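Local coordinates for VP5 (Halorubrum pleomorphic virus 6, PDB 6QGL), which is an envelope protein of a haloarchaeal virus and probably drives fusion of the viral and host membranes, at residues 359-370 with 417-427. Numbering follows the deposited sequence.
Sequences PWDAINSGVDGG and LETTITNVDSA
The indole of Trp360 meets Ala427 at its edge, where the methyl CB of Ala427 lies near the ring plane. Over one face, offset toward the rim, sits CB of Ala362. Tyr379 meets the ring edge to face, and Ile374 and Ile384 also touch this side chain. Trp360 CG is anti to the backbone N (chi1 -172°), which directs the far end of the indole away from 417-427, while its near edge and Trp360 CB stay against Ala427. The backbone closes this end: Trp360 N donates to Ala427 O at 2.9 Å.

Residues 361-364 swing wide of the strand, and Ile363 reaches back to it. Ile363 and Val424 reach toward each other tip to tip, with Ile363 CD1 4.0 Å from Val424 CG1. The same CD1 also touches Ala427 CB. Val424 CG2 packs on Val367 CG2 at 3.8 Å, the two valines crossing at about a right angle. Val386 lies against both Ile363 and Val424.

Ser365 O takes the N-H of Val424, with N 2.7 Å away. Ser365 OG makes a weak bond to Asn423 OD1, at 3.5 Å. Val367 N donates to Thr422 O at 2.9 Å, and the return bond from Thr422 N to Val367 O is weak. Val367 CG2 and Thr422 CG2 share one face of the sheet. Beyond them Gly370 N donates to Thr420 O at 3.2 Å.

Gly366–Asn423 is a non-hydrogen-bonded antiparallel pair and Val367–Thr422 a hydrogen-bonded one. Strand 422-431 also pairs with strand 382-388, with a classic beta bulge at Asp425 and Ser426 opposite Thr387. Two short strands, 357-359 and 366-367, with a loop between them, thus pair antiparallel with the one long strand 422-431 of a branched or curled antiparallel sheet.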
loop_
_atom_site.group_PDB
_atom_site.type_symbol
_atom_site.label_atom_id
_atom_site.label_comp_id
_atom_site.label_asym_id
_atom_site.label_seq_id
_atom_site.Cartn_x
_atom_site.Cartn_y
_atom_site.Cartn_z
ATOM N N PRO A 359 13.679 -21.436 -7.399
ATOM C CA PRO A 359 13.654 -22.891 -7.175
ATOM C C PRO A 359 12.755 -23.314 -6.017
ATOM O O PRO A 359 12.691 -22.630 -4.992
ATOM C CB PRO A 359 15.126 -23.244 -6.904
ATOM C CG PRO A 359 15.904 -21.950 -7.039
ATOM C CD PRO A 359 14.920 -20.845 -6.866
ATOM N N TRP A 360 12.066 -24.453 -6.189
ATOM C CA TRP A 360 11.179 -25.031 -5.184
ATOM C C TRP A 360 11.807 -26.320 -4.640
ATOM O O TRP A 360 11.578 -27.407 -5.178
ATOM C CB TRP A 360 9.776 -25.274 -5.767
ATOM C CG TRP A 360 8.781 -25.680 -4.729
ATOM C CD1 TRP A 360 8.436 -26.952 -4.376
ATOM C CD2 TRP A 360 8.067 -24.810 -3.843
ATOM N NE1 TRP A 360 7.529 -26.927 -3.344
ATOM C CE2 TRP A 360 7.278 -25.624 -3.001
ATOM C CE3 TRP A 360 8.003 -23.416 -3.690
ATOM C CZ2 TRP A 360 6.431 -25.091 -2.022
ATOM C CZ3 TRP A 360 7.165 -22.889 -2.719
ATOM C CH2 TRP A 360 6.391 -23.722 -1.898
ATOM N N ASP A 361 12.628 -26.184 -3.586
ATOM C CA ASP A 361 13.343 -27.297 -2.956
ATOM C C ASP A 361 12.501 -28.074 -1.931
ATOM O O ASP A 361 12.863 -29.202 -1.584
ATOM C CB ASP A 361 14.670 -26.815 -2.332
ATOM C CG ASP A 361 15.622 -26.096 -3.280
ATOM O OD1 ASP A 361 15.642 -26.442 -4.484
ATOM O OD2 ASP A 361 16.357 -25.202 -2.814
ATOM N N ALA A 362 11.381 -27.483 -1.461
ATOM C CA ALA A 362 10.480 -28.095 -0.476
ATOM C C ALA A 362 9.470 -29.051 -1.146
ATOM O O ALA A 362 8.260 -28.808 -1.127
ATOM C CB ALA A 362 9.764 -27.006 0.318
ATOM N N ILE A 363 9.987 -30.147 -1.733
ATOM C CA ILE A 363 9.208 -31.158 -2.455
ATOM C C ILE A 363 9.700 -32.585 -2.153
ATOM O O ILE A 363 10.909 -32.816 -2.063
ATOM C CB ILE A 363 9.181 -30.825 -3.988
ATOM C CG1 ILE A 363 8.164 -31.701 -4.761
ATOM C CG2 ILE A 363 10.588 -30.867 -4.635
ATOM C CD1 ILE A 363 7.718 -31.138 -6.092
ATOM N N ASN A 364 8.756 -33.533 -1.987
ATOM C CA ASN A 364 9.066 -34.945 -1.749
ATOM C C ASN A 364 9.529 -35.587 -3.048
ATOM O O ASN A 364 9.015 -35.244 -4.116
ATOM C CB ASN A 364 7.848 -35.695 -1.206
ATOM C CG ASN A 364 7.553 -35.465 0.257
ATOM O OD1 ASN A 364 8.213 -34.680 0.951
ATOM N ND2 ASN A 364 6.544 -36.159 0.758
ATOM N N SER A 365 10.500 -36.514 -2.955
ATOM C CA SER A 365 11.071 -37.209 -4.108
ATOM C C SER A 365 10.064 -38.132 -4.797
ATOM O O SER A 365 9.915 -38.062 -6.009
ATOM C CB SER A 365 12.323 -37.986 -3.705
ATOM O OG SER A 365 12.987 -38.539 -4.831
ATOM N N GLY A 366 9.374 -38.958 -4.023
ATOM C CA GLY A 366 8.415 -39.921 -4.548
ATOM C C GLY A 366 7.156 -39.364 -5.180
ATOM O O GLY A 366 6.525 -38.454 -4.634
ATOM N N VAL A 367 6.791 -39.922 -6.346
ATOM C CA VAL A 367 5.549 -39.638 -7.063
ATOM C C VAL A 367 4.810 -40.980 -7.020
ATOM O O VAL A 367 5.070 -41.877 -7.826
ATOM C CB VAL A 367 5.736 -39.047 -8.492
ATOM C CG1 VAL A 367 4.395 -38.843 -9.185
ATOM C CG2 VAL A 367 6.492 -37.725 -8.442
ATOM N N ASP A 368 3.988 -41.150 -5.973
ATOM C CA ASP A 368 3.242 -42.378 -5.707
ATOM C C ASP A 368 1.840 -42.282 -6.295
ATOM O O ASP A 368 1.078 -41.385 -5.924
ATOM C CB ASP A 368 3.212 -42.679 -4.191
ATOM C CG ASP A 368 4.577 -42.671 -3.509
ATOM O OD1 ASP A 368 5.471 -43.436 -3.949
ATOM O OD2 ASP A 368 4.745 -41.912 -2.527
ATOM N N GLY A 369 1.545 -43.170 -7.250
ATOM C CA GLY A 369 0.274 -43.231 -7.971
ATOM C C GLY A 369 -0.162 -41.909 -8.574
ATOM O O GLY A 369 -1.345 -41.565 -8.519
ATOM N N GLY A 370 0.810 -41.158 -9.100
ATOM C CA GLY A 370 0.607 -39.843 -9.698
ATOM C C GLY A 370 0.541 -38.689 -8.719
ATOM O O GLY A 370 0.420 -37.540 -9.147
ATOM N N LEU A 417 0.780 -36.779 -16.295
ATOM C CA LEU A 417 2.007 -37.553 -16.531
ATOM C C LEU A 417 1.751 -38.869 -17.251
ATOM O O LEU A 417 0.705 -39.487 -17.046
ATOM C CB LEU A 417 2.744 -37.842 -15.206
ATOM C CG LEU A 417 3.218 -36.653 -14.363
ATOM C CD1 LEU A 417 3.550 -37.097 -12.953
ATOM C CD2 LEU A 417 4.418 -35.957 -14.991
ATOM N N GLU A 418 2.725 -39.312 -18.072
ATOM C CA GLU A 418 2.679 -40.592 -18.784
ATOM C C GLU A 418 3.088 -41.703 -17.818
ATOM O O GLU A 418 2.505 -42.789 -17.853
ATOM C CB GLU A 418 3.597 -40.586 -20.013
ATOM C CG GLU A 418 2.995 -39.900 -21.229
ATOM C CD GLU A 418 3.720 -40.096 -22.550
ATOM O OE1 GLU A 418 4.618 -40.967 -22.628
ATOM O OE2 GLU A 418 3.377 -39.379 -23.517
ATOM N N THR A 419 4.098 -41.433 -16.966
ATOM C CA THR A 419 4.555 -42.365 -15.938
ATOM C C THR A 419 4.175 -41.746 -14.601
ATOM O O THR A 419 4.699 -40.692 -14.230
ATOM C CB THR A 419 6.045 -42.750 -16.085
ATOM O OG1 THR A 419 6.870 -41.696 -15.601
ATOM C CG2 THR A 419 6.430 -43.095 -17.507
ATOM N N THR A 420 3.182 -42.356 -13.940
ATOM C CA THR A 420 2.632 -41.911 -12.656
ATOM C C THR A 420 3.563 -42.246 -11.495
ATOM O O THR A 420 3.675 -41.454 -10.566
ATOM C CB THR A 420 1.233 -42.484 -12.446
ATOM O OG1 THR A 420 1.288 -43.894 -12.646
ATOM C CG2 THR A 420 0.209 -41.874 -13.383
ATOM N N ILE A 421 4.223 -43.413 -11.545
ATOM C CA ILE A 421 5.157 -43.848 -10.504
ATOM C C ILE A 421 6.569 -43.475 -10.956
ATOM O O ILE A 421 7.123 -44.120 -11.851
ATOM C CB ILE A 421 4.990 -45.358 -10.167
ATOM C CG1 ILE A 421 3.520 -45.679 -9.809
ATOM C CG2 ILE A 421 5.951 -45.783 -9.042
ATOM C CD1 ILE A 421 3.133 -47.118 -9.859
ATOM N N THR A 422 7.126 -42.410 -10.353
ATOM C CA THR A 422 8.447 -41.855 -10.674
ATOM C C THR A 422 8.980 -41.045 -9.476
ATOM O O THR A 422 8.392 -41.107 -8.389
ATOM C CB THR A 422 8.382 -41.050 -12.011
ATOM O OG1 THR A 422 9.697 -40.700 -12.446
ATOM C CG2 THR A 422 7.504 -39.812 -11.917
ATOM N N ASN A 423 10.098 -40.312 -9.672
ATOM C CA ASN A 423 10.713 -39.463 -8.652
ATOM C C ASN A 423 10.919 -38.063 -9.209
ATOM O O ASN A 423 11.167 -37.920 -10.399
ATOM C CB ASN A 423 12.031 -40.059 -8.135
ATOM C CG ASN A 423 11.871 -41.399 -7.463
ATOM O OD1 ASN A 423 11.900 -41.516 -6.235
ATOM N ND2 ASN A 423 11.698 -42.445 -8.253
ATOM N N VAL A 424 10.744 -37.035 -8.377
ATOM C CA VAL A 424 10.924 -35.634 -8.763
ATOM C C VAL A 424 12.424 -35.392 -8.994
ATOM O O VAL A 424 13.242 -35.723 -8.133
ATOM C CB VAL A 424 10.316 -34.654 -7.710
ATOM C CG1 VAL A 424 10.567 -33.195 -8.086
ATOM C CG2 VAL A 424 8.823 -34.901 -7.518
ATOM N N ASP A 425 12.774 -34.863 -10.175
ATOM C CA ASP A 425 14.149 -34.530 -10.548
ATOM C C ASP A 425 14.486 -33.147 -9.980
ATOM O O ASP A 425 15.533 -32.967 -9.354
ATOM C CB ASP A 425 14.306 -34.539 -12.082
ATOM C CG ASP A 425 15.734 -34.361 -12.562
ATOM O OD1 ASP A 425 16.529 -35.317 -12.427
ATOM O OD2 ASP A 425 16.052 -33.271 -13.084
ATOM N N SER A 426 13.575 -32.181 -10.197
ATOM C CA SER A 426 13.660 -30.793 -9.752
ATOM C C SER A 426 12.283 -30.142 -9.856
ATOM O O SER A 426 11.402 -30.661 -10.547
ATOM C CB SER A 426 14.667 -30.014 -10.600
ATOM O OG SER A 426 14.381 -30.112 -11.986
ATOM N N ALA A 427 12.102 -29.006 -9.160
ATOM C CA ALA A 427 10.872 -28.217 -9.170
ATOM C C ALA A 427 11.200 -26.741 -9.033
ATOM O O ALA A 427 12.127 -26.378 -8.305
ATOM C CB ALA A 427 9.945 -28.653 -8.045
#